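Local coordinates for geranyl diphosphate synthase small subunit (Antirrhinum majus, PDB 3QKC), which probably acts as the non-catalytic partner in a heteromeric geranyl diphosphate synthase, which joins dimethylallyl and isopentenyl diphosphate into the C10 precursor of monoterpenes, at residues Val74-Val79 and Ile116-Glu121; Leu144-Gly149 and Leu183-Ala188; Val175-Glu180 and Val212-Gly217. All coordinates share one frame; numbering follows the deposited sequence.

Contact 1: Val74-Val79 and Ile116-Glu121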
# COMPACT_ATOMS: atom_id res chain seq x y z
N VAL A 74 -8.39 7.63 -2.09
CA VAL A 74 -8.79 7.22 -3.44
C VAL A 74 -7.98 8.00 -4.48
O VAL A 74 -7.43 7.42 -5.43
CB VAL A 74 -10.31 7.38 -3.66
CG1 VAL A 74 -10.66 7.26 -5.15
CG2 VAL A 74 -11.09 6.37 -2.82
N HIS A 75 -7.89 9.32 -4.27
CA HIS A 75 -7.13 10.19 -5.14
C HIS A 75 -5.69 9.73 -5.20
O HIS A 75 -5.14 9.64 -6.28
CB HIS A 75 -7.21 11.66 -4.68
CG HIS A 75 -6.28 12.57 -5.43
ND1 HIS A 75 -6.50 12.95 -6.74
CD2 HIS A 75 -5.12 13.15 -5.07
CE1 HIS A 75 -5.53 13.75 -7.14
NE2 HIS A 75 -4.67 13.88 -6.14
N LEU A 76 -5.10 9.42 -4.06
CA LEU A 76 -3.71 8.95 -3.98
C LEU A 76 -3.46 7.60 -4.67
O LEU A 76 -2.43 7.42 -5.34
CB LEU A 76 -3.22 8.92 -2.52
CG LEU A 76 -3.01 10.31 -1.87
CD1 LEU A 76 -3.02 10.20 -0.35
CD2 LEU A 76 -1.72 11.00 -2.33
N MET A 77 -4.40 6.65 -4.54
CA MET A 77 -4.22 5.37 -5.25
C MET A 77 -4.11 5.68 -6.72
O MET A 77 -3.25 5.14 -7.41
CB MET A 77 -5.36 4.37 -5.02
CG MET A 77 -5.52 3.84 -3.60
SD MET A 77 -4.04 3.13 -2.84
CE MET A 77 -3.58 4.56 -1.83
N HIS A 78 -5.02 6.54 -7.19
CA HIS A 78 -5.06 6.98 -8.57
C HIS A 78 -3.76 7.65 -9.01
O HIS A 78 -3.27 7.38 -10.12
CB HIS A 78 -6.26 7.92 -8.78
CG HIS A 78 -6.14 8.84 -9.97
ND1 HIS A 78 -6.37 8.43 -11.27
CD2 HIS A 78 -5.90 10.18 -10.04
CE1 HIS A 78 -6.23 9.46 -12.08
NE2 HIS A 78 -5.95 10.53 -11.36
N VAL A 79 -3.24 8.54 -8.15
CA VAL A 79 -1.96 9.20 -8.40
C VAL A 79 -0.84 8.18 -8.46
O VAL A 79 0.03 8.27 -9.34
CB VAL A 79 -1.63 10.28 -7.32
CG1 VAL A 79 -0.14 10.70 -7.39
CG2 VAL A 79 -2.51 11.50 -7.48
N ILE A 116 1.25 4.96 -2.21
CA ILE A 116 0.30 3.87 -1.95
C ILE A 116 -0.07 3.67 -0.48
O ILE A 116 -1.25 3.74 -0.17
CB ILE A 116 0.68 2.54 -2.63
CG1 ILE A 116 0.58 2.72 -4.15
CG2 ILE A 116 -0.30 1.42 -2.20
CD1 ILE A 116 1.32 1.65 -4.97
N PRO A 117 0.90 3.43 0.43
CA PRO A 117 0.53 3.22 1.83
C PRO A 117 0.13 4.52 2.59
O PRO A 117 -0.63 4.47 3.57
CB PRO A 117 1.82 2.65 2.45
CG PRO A 117 2.92 3.19 1.58
CD PRO A 117 2.32 3.15 0.20
N PHE A 118 0.67 5.64 2.15
CA PHE A 118 0.37 6.93 2.73
C PHE A 118 -1.14 7.16 2.77
O PHE A 118 -1.70 7.52 3.81
CB PHE A 118 1.05 8.03 1.93
CG PHE A 118 0.99 9.38 2.58
CD1 PHE A 118 -0.06 10.24 2.32
CD2 PHE A 118 1.99 9.79 3.47
CE1 PHE A 118 -0.13 11.48 2.92
CE2 PHE A 118 1.93 11.04 4.07
CZ PHE A 118 0.87 11.88 3.79
N GLY A 119 -1.82 6.94 1.65
CA GLY A 119 -3.27 7.01 1.63
C GLY A 119 -3.94 6.09 2.63
O GLY A 119 -4.90 6.49 3.32
N LEU A 120 -3.45 4.86 2.73
CA LEU A 120 -3.98 3.89 3.72
C LEU A 120 -3.65 4.27 5.15
O LEU A 120 -4.42 3.97 6.07
CB LEU A 120 -3.50 2.47 3.44
CG LEU A 120 -3.77 1.96 2.02
CD1 LEU A 120 -2.92 0.74 1.75
CD2 LEU A 120 -5.24 1.64 1.86
N GLU A 121 -2.50 4.91 5.34
CA GLU A 121 -2.11 5.46 6.65
C GLU A 121 -3.03 6.62 7.06
O GLU A 121 -3.48 6.67 8.21
CB GLU A 121 -0.65 5.93 6.64
CG GLU A 121 -0.15 6.39 8.01
CD GLU A 121 1.25 6.99 7.99
OE1 GLU A 121 2.01 6.80 7.00
OE2 GLU A 121 1.61 7.67 8.97
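Two neighbouring helices of the all-helical isoprenoid synthase fold run antiparallel here, part of helix 68-85 against part of helix 105-126. Their local axes come within 8.5 Å at an angle of 175°. Met77 spans the space between them. Its CB does not aim straight at the other helix, and CB and CG make no close contact with it. The chain then bends twice, at chi2 (-53°) and at chi3 (101°), and this brings the tip across. SD lies 4.2 Å from Ile116 CG2, where the two side chains cross at about a right angle. CE ends against the backbone, 3.0 Å from Ile116 O, which is tight for a methyl carbon and an oxygen. The same methyl lies 4.3 Å from Gly119 CA. A CB on Gly119 would run into it, so the missing side chain matters for the fit. Met148 of helix 134-148 touches both Met77 and Ile116. Helix 105-126 also lies at the dimer interface: Ile116 packs on Ile116 of the second subunit and Leu120 on Leu120 of that subunit. Leu76, the residue just before Met77, fills a second part of the contact. Its CD1 sits 3.8 Å from Gly119 CA. It also meets the rim of the Phe118 ring in the ring plane, 4.0 Å from Phe118 CD1.

Contact 2: Leu144-Gly149 and Leu183-Ala188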
# COMPACT_ATOMS: atom_id res chain seq x y z
N LEU A 144 -10.03 -0.10 -0.15
CA LEU A 144 -8.92 0.59 -0.81
C LEU A 144 -7.78 -0.35 -1.19
O LEU A 144 -7.17 -0.15 -2.22
CB LEU A 144 -8.40 1.74 0.08
CG LEU A 144 -9.38 2.89 0.26
CD1 LEU A 144 -9.45 3.36 1.73
CD2 LEU A 144 -9.05 4.03 -0.68
N THR A 145 -7.49 -1.36 -0.37
CA THR A 145 -6.47 -2.35 -0.72
C THR A 145 -6.90 -3.17 -1.93
O THR A 145 -6.06 -3.61 -2.73
CB THR A 145 -6.14 -3.30 0.45
OG1 THR A 145 -7.31 -4.01 0.84
CG2 THR A 145 -5.55 -2.54 1.65
N ARG A 146 -8.21 -3.35 -2.06
CA ARG A 146 -8.80 -4.14 -3.13
C ARG A 146 -8.67 -3.40 -4.47
O ARG A 146 -8.48 -4.02 -5.51
CB ARG A 146 -10.27 -4.41 -2.80
CG ARG A 146 -10.94 -5.48 -3.66
CD ARG A 146 -12.43 -5.73 -3.28
NE ARG A 146 -13.36 -4.65 -3.65
CZ ARG A 146 -13.73 -4.34 -4.90
NH1 ARG A 146 -13.23 -5.01 -5.94
NH2 ARG A 146 -14.60 -3.35 -5.12
N VAL A 147 -8.77 -2.08 -4.44
CA VAL A 147 -8.72 -1.28 -5.66
C VAL A 147 -7.32 -1.20 -6.27
O VAL A 147 -7.15 -1.17 -7.49
CB VAL A 147 -9.32 0.14 -5.44
CG1 VAL A 147 -8.37 1.04 -4.67
CG2 VAL A 147 -9.66 0.76 -6.78
N MET A 148 -6.31 -1.18 -5.41
CA MET A 148 -4.95 -0.95 -5.87
C MET A 148 -4.38 -2.21 -6.50
O MET A 148 -3.60 -2.13 -7.44
CB MET A 148 -4.09 -0.45 -4.70
CG MET A 148 -2.73 0.17 -5.04
SD MET A 148 -2.73 1.64 -6.14
CE MET A 148 -2.26 0.75 -7.67
N GLY A 149 -4.83 -3.38 -6.03
CA GLY A 149 -4.17 -4.65 -6.38
C GLY A 149 -4.74 -5.55 -7.46
O GLY A 149 -5.20 -5.08 -8.51
N LEU A 183 -11.87 1.73 -9.23
CA LEU A 183 -11.62 2.95 -8.44
C LEU A 183 -12.92 3.63 -8.01
O LEU A 183 -13.06 3.98 -6.84
CB LEU A 183 -10.70 3.92 -9.18
CG LEU A 183 -9.75 4.85 -8.41
CD1 LEU A 183 -9.12 4.22 -7.20
CD2 LEU A 183 -8.67 5.32 -9.36
N HIS A 184 -13.89 3.76 -8.91
CA HIS A 184 -15.18 4.35 -8.53
C HIS A 184 -15.98 3.45 -7.56
O HIS A 184 -16.58 3.94 -6.59
CB HIS A 184 -16.00 4.68 -9.78
CG HIS A 184 -15.52 5.88 -10.53
ND1 HIS A 184 -14.32 5.90 -11.22
CD2 HIS A 184 -16.08 7.10 -10.72
CE1 HIS A 184 -14.18 7.09 -11.80
NE2 HIS A 184 -15.23 7.83 -11.52
N ALA A 185 -15.97 2.14 -7.83
CA ALA A 185 -16.64 1.17 -6.97
C ALA A 185 -16.16 1.30 -5.52
O ALA A 185 -16.96 1.41 -4.60
CB ALA A 185 -16.40 -0.25 -7.51
N CYS A 186 -14.84 1.34 -5.35
CA CYS A 186 -14.20 1.52 -4.06
C CYS A 186 -14.57 2.85 -3.41
O CYS A 186 -14.91 2.91 -2.21
CB CYS A 186 -12.69 1.42 -4.22
SG CYS A 186 -11.76 1.94 -2.77
N GLY A 187 -14.46 3.92 -4.18
CA GLY A 187 -14.89 5.23 -3.71
C GLY A 187 -16.31 5.19 -3.17
O GLY A 187 -16.57 5.64 -2.05
N ALA A 188 -17.23 4.66 -3.97
CA ALA A 188 -18.64 4.63 -3.60
C ALA A 188 -18.85 3.75 -2.37
O ALA A 188 -19.55 4.13 -1.44
CB ALA A 188 -19.47 4.14 -4.75
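Val147 holds CG1 in the crowded position between its backbone N and carbonyl carbon (chi1 75°), which sets CG2 anti to the N. Cys186 places SG anti to its own N (chi1 169°). Both residues start out facing the opposite helix, so these torsions decide which neighbour each branch meets. Val147 CG2 presses against the backbone of the other helix, 3.4 Å from Leu183 CA, closer than a usual carbon contact. The Leu183 side chain crosses Val147 obliquely, with CD1 3.5 Å from Val147 CG2. Val147 CB and Cys186 CB meet at 3.8 Å. Cys186 SG then reaches past Val147 to Leu144, lying 3.7 Å from Leu144 CA and 4.0 Å from Leu144 CG. An alanine at Val147 removes both methyls and would probably loosen the grip on Leu183 and the packing beside the Cys186 sulfur. The two helices, 134-148 and 169-195, are antiparallel at 177° and belong to the central bundle of the isoprenoid synthase fold. Helix 134-148 ends here, and the helical backbone angles are first lost at Gly149, just after it. Another side of helix 134-148 meets the second subunit, where Thr145 packs on Glu121 and Met148 on Pro117 of that subunit. Toward the less buried flank, Arg146 extends its guanidinium across to helix 169-195. Ala185 CB meets the edge of that group near its plane, 4.3 Å from Arg146 NH2. Arg206 of helix 199-219 packs against both Arg146 and Ala185.

Contact 3: Val175-Glu180 and Val212-Gly217; sequences VCKKKE and VGTVQG
Helix 169-195 crosses helix 199-219 steeply, at 113°, and the local axes come within 7.7 Å. Two glycines, Gly213 and Gly217, allow this closeness and form the tightly packed part. At Gly217, Cys176 SG, set beside its own backbone N, lies 3.3 Å from Gly217 C. Glu180 closes over the same glycine from the next turn. Its chain bends at chi2 (86°), and its carboxylate carbon CD comes to rest 3.5 Å from Gly217 CA. A CB on Gly217 would strike both Cys176 CB and Glu180 OE1. One turn back, Gly213 meets the backbone of Glu180. Gly213 O touches Glu180 CB at 3.0 Å. Gly213 CA makes a CA-H...O contact with Glu180 O, 3.3 Å long with 130° at the hydrogen. The same oxygen accepts a hydrogen bond from His184 ND1; the CA-H...O contact can add only weakly to it. A CB on Gly213 would collide with this oxygen. The flank at Lys177 is looser. Lys177 starts away from the other helix, and only its first atoms take part. Thr214 OG1 rests 3.4 Å from Lys177 CA, and the two side chains lie side by side, pointing the same way. The Thr214 hydroxyl is hydrogen-bonded to Leu210 O on its own helix. Lys177 is partly exposed, and its long chain runs on beyond the threonine. A wider pi-type turn occurs at 177-180, and Thr182 OG1 is hydrogen-bonded to Lys177 O and Lys178 O. Gly213 and Gly217, three residues between them, form a GxxxG motif, a known device for bringing two helix backbones close together.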
# COMPACT_ATOMS: atom_id res chain seq x y z
N VAL A 175 -10.30 -3.68 -19.16
CA VAL A 175 -9.28 -2.81 -18.59
C VAL A 175 -9.92 -1.59 -17.91
O VAL A 175 -9.50 -1.21 -16.81
CB VAL A 175 -8.21 -2.43 -19.65
CG1 VAL A 175 -7.38 -1.23 -19.19
CG2 VAL A 175 -7.31 -3.64 -19.95
N CYS A 176 -10.94 -1.00 -18.54
CA CYS A 176 -11.66 0.15 -17.98
C CYS A 176 -12.41 -0.19 -16.70
O CYS A 176 -12.40 0.58 -15.74
CB CYS A 176 -12.63 0.74 -19.00
SG CYS A 176 -11.80 1.62 -20.34
N LYS A 177 -13.04 -1.35 -16.71
CA LYS A 177 -13.69 -1.90 -15.55
C LYS A 177 -12.72 -2.14 -14.39
O LYS A 177 -13.06 -1.91 -13.24
CB LYS A 177 -14.39 -3.22 -15.92
CG LYS A 177 -15.23 -3.81 -14.81
CD LYS A 177 -15.93 -5.10 -15.25
CE LYS A 177 -15.92 -6.13 -14.11
NZ LYS A 177 -16.61 -7.41 -14.53
N LYS A 178 -11.52 -2.61 -14.70
CA LYS A 178 -10.57 -2.94 -13.64
C LYS A 178 -9.86 -1.70 -13.09
O LYS A 178 -9.48 -1.67 -11.92
CB LYS A 178 -9.57 -4.01 -14.10
CG LYS A 178 -9.83 -5.42 -13.49
CD LYS A 178 -11.29 -5.89 -13.66
CE LYS A 178 -11.67 -7.07 -12.72
NZ LYS A 178 -11.96 -6.65 -11.30
N LYS A 179 -9.68 -0.69 -13.91
CA LYS A 179 -8.98 0.52 -13.48
C LYS A 179 -9.99 1.58 -13.03
O LYS A 179 -10.28 1.68 -11.84
CB LYS A 179 -8.05 1.02 -14.58
CG LYS A 179 -6.97 -0.00 -14.94
CD LYS A 179 -6.13 0.47 -16.13
CE LYS A 179 -5.38 1.74 -15.82
NZ LYS A 179 -4.78 2.36 -17.05
N GLU A 180 -10.56 2.32 -13.96
CA GLU A 180 -11.52 3.37 -13.58
C GLU A 180 -12.76 2.79 -12.91
O GLU A 180 -13.31 3.39 -11.99
CB GLU A 180 -11.91 4.24 -14.79
CG GLU A 180 -10.77 5.12 -15.36
CD GLU A 180 -9.88 4.39 -16.38
OE1 GLU A 180 -9.98 3.15 -16.51
OE2 GLU A 180 -9.06 5.07 -17.06
N VAL A 212 -20.39 3.58 -13.46
CA VAL A 212 -19.92 4.92 -13.84
C VAL A 212 -18.40 5.03 -14.03
O VAL A 212 -17.94 5.80 -14.88
CB VAL A 212 -20.43 6.03 -12.88
CG1 VAL A 212 -21.96 6.17 -13.02
CG2 VAL A 212 -20.03 5.77 -11.43
N GLY A 213 -17.63 4.25 -13.27
CA GLY A 213 -16.18 4.20 -13.44
C GLY A 213 -15.78 3.56 -14.74
O GLY A 213 -14.87 4.05 -15.44
N THR A 214 -16.44 2.45 -15.08
CA THR A 214 -16.25 1.84 -16.39
C THR A 214 -16.59 2.83 -17.52
O THR A 214 -15.84 2.95 -18.49
CB THR A 214 -17.06 0.53 -16.54
OG1 THR A 214 -16.68 -0.38 -15.50
CG2 THR A 214 -16.81 -0.11 -17.90
N VAL A 215 -17.71 3.54 -17.39
CA VAL A 215 -18.06 4.59 -18.37
C VAL A 215 -16.96 5.67 -18.45
O VAL A 215 -16.53 6.02 -19.54
CB VAL A 215 -19.44 5.20 -18.09
CG1 VAL A 215 -19.66 6.51 -18.89
CG2 VAL A 215 -20.54 4.18 -18.40
N GLN A 216 -16.48 6.14 -17.30
CA GLN A 216 -15.41 7.14 -17.26
C GLN A 216 -14.14 6.62 -17.94
O GLN A 216 -13.50 7.33 -18.74
CB GLN A 216 -15.15 7.57 -15.81
CG GLN A 216 -14.83 9.05 -15.63
CD GLN A 216 -16.05 9.98 -15.75
OE1 GLN A 216 -17.00 9.72 -16.51
NE2 GLN A 216 -16.03 11.06 -14.99
N GLY A 217 -13.79 5.36 -17.67
CA GLY A 217 -12.74 4.68 -18.39
C GLY A 217 -12.92 4.67 -19.90
O GLY A 217 -11.99 5.03 -20.63

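In the fold
From the N terminus, contact 1 comes first. It joins helices 68-85 and 105-126 and closes before any other contact opens. Helix 134-148 follows and opens contact 2. Contact 3 opens at 175-180 before contact 2 closes at 183-188, and itself closes at 212-217, so contacts 2 and 3 cross along the chain. Both use helix 169-195. They touch where His184 packs on Gly213. Contacts 1 and 2 also touch, through Leu120 and Val74 on Leu144 and His78 on Leu183, and both face the second subunit. Contact 3 lies about 18 Å from contact 1, centre to centre. Contact 2 lies at the dimer side, and contact 3 ties its helix 169-195 to helix 199-219.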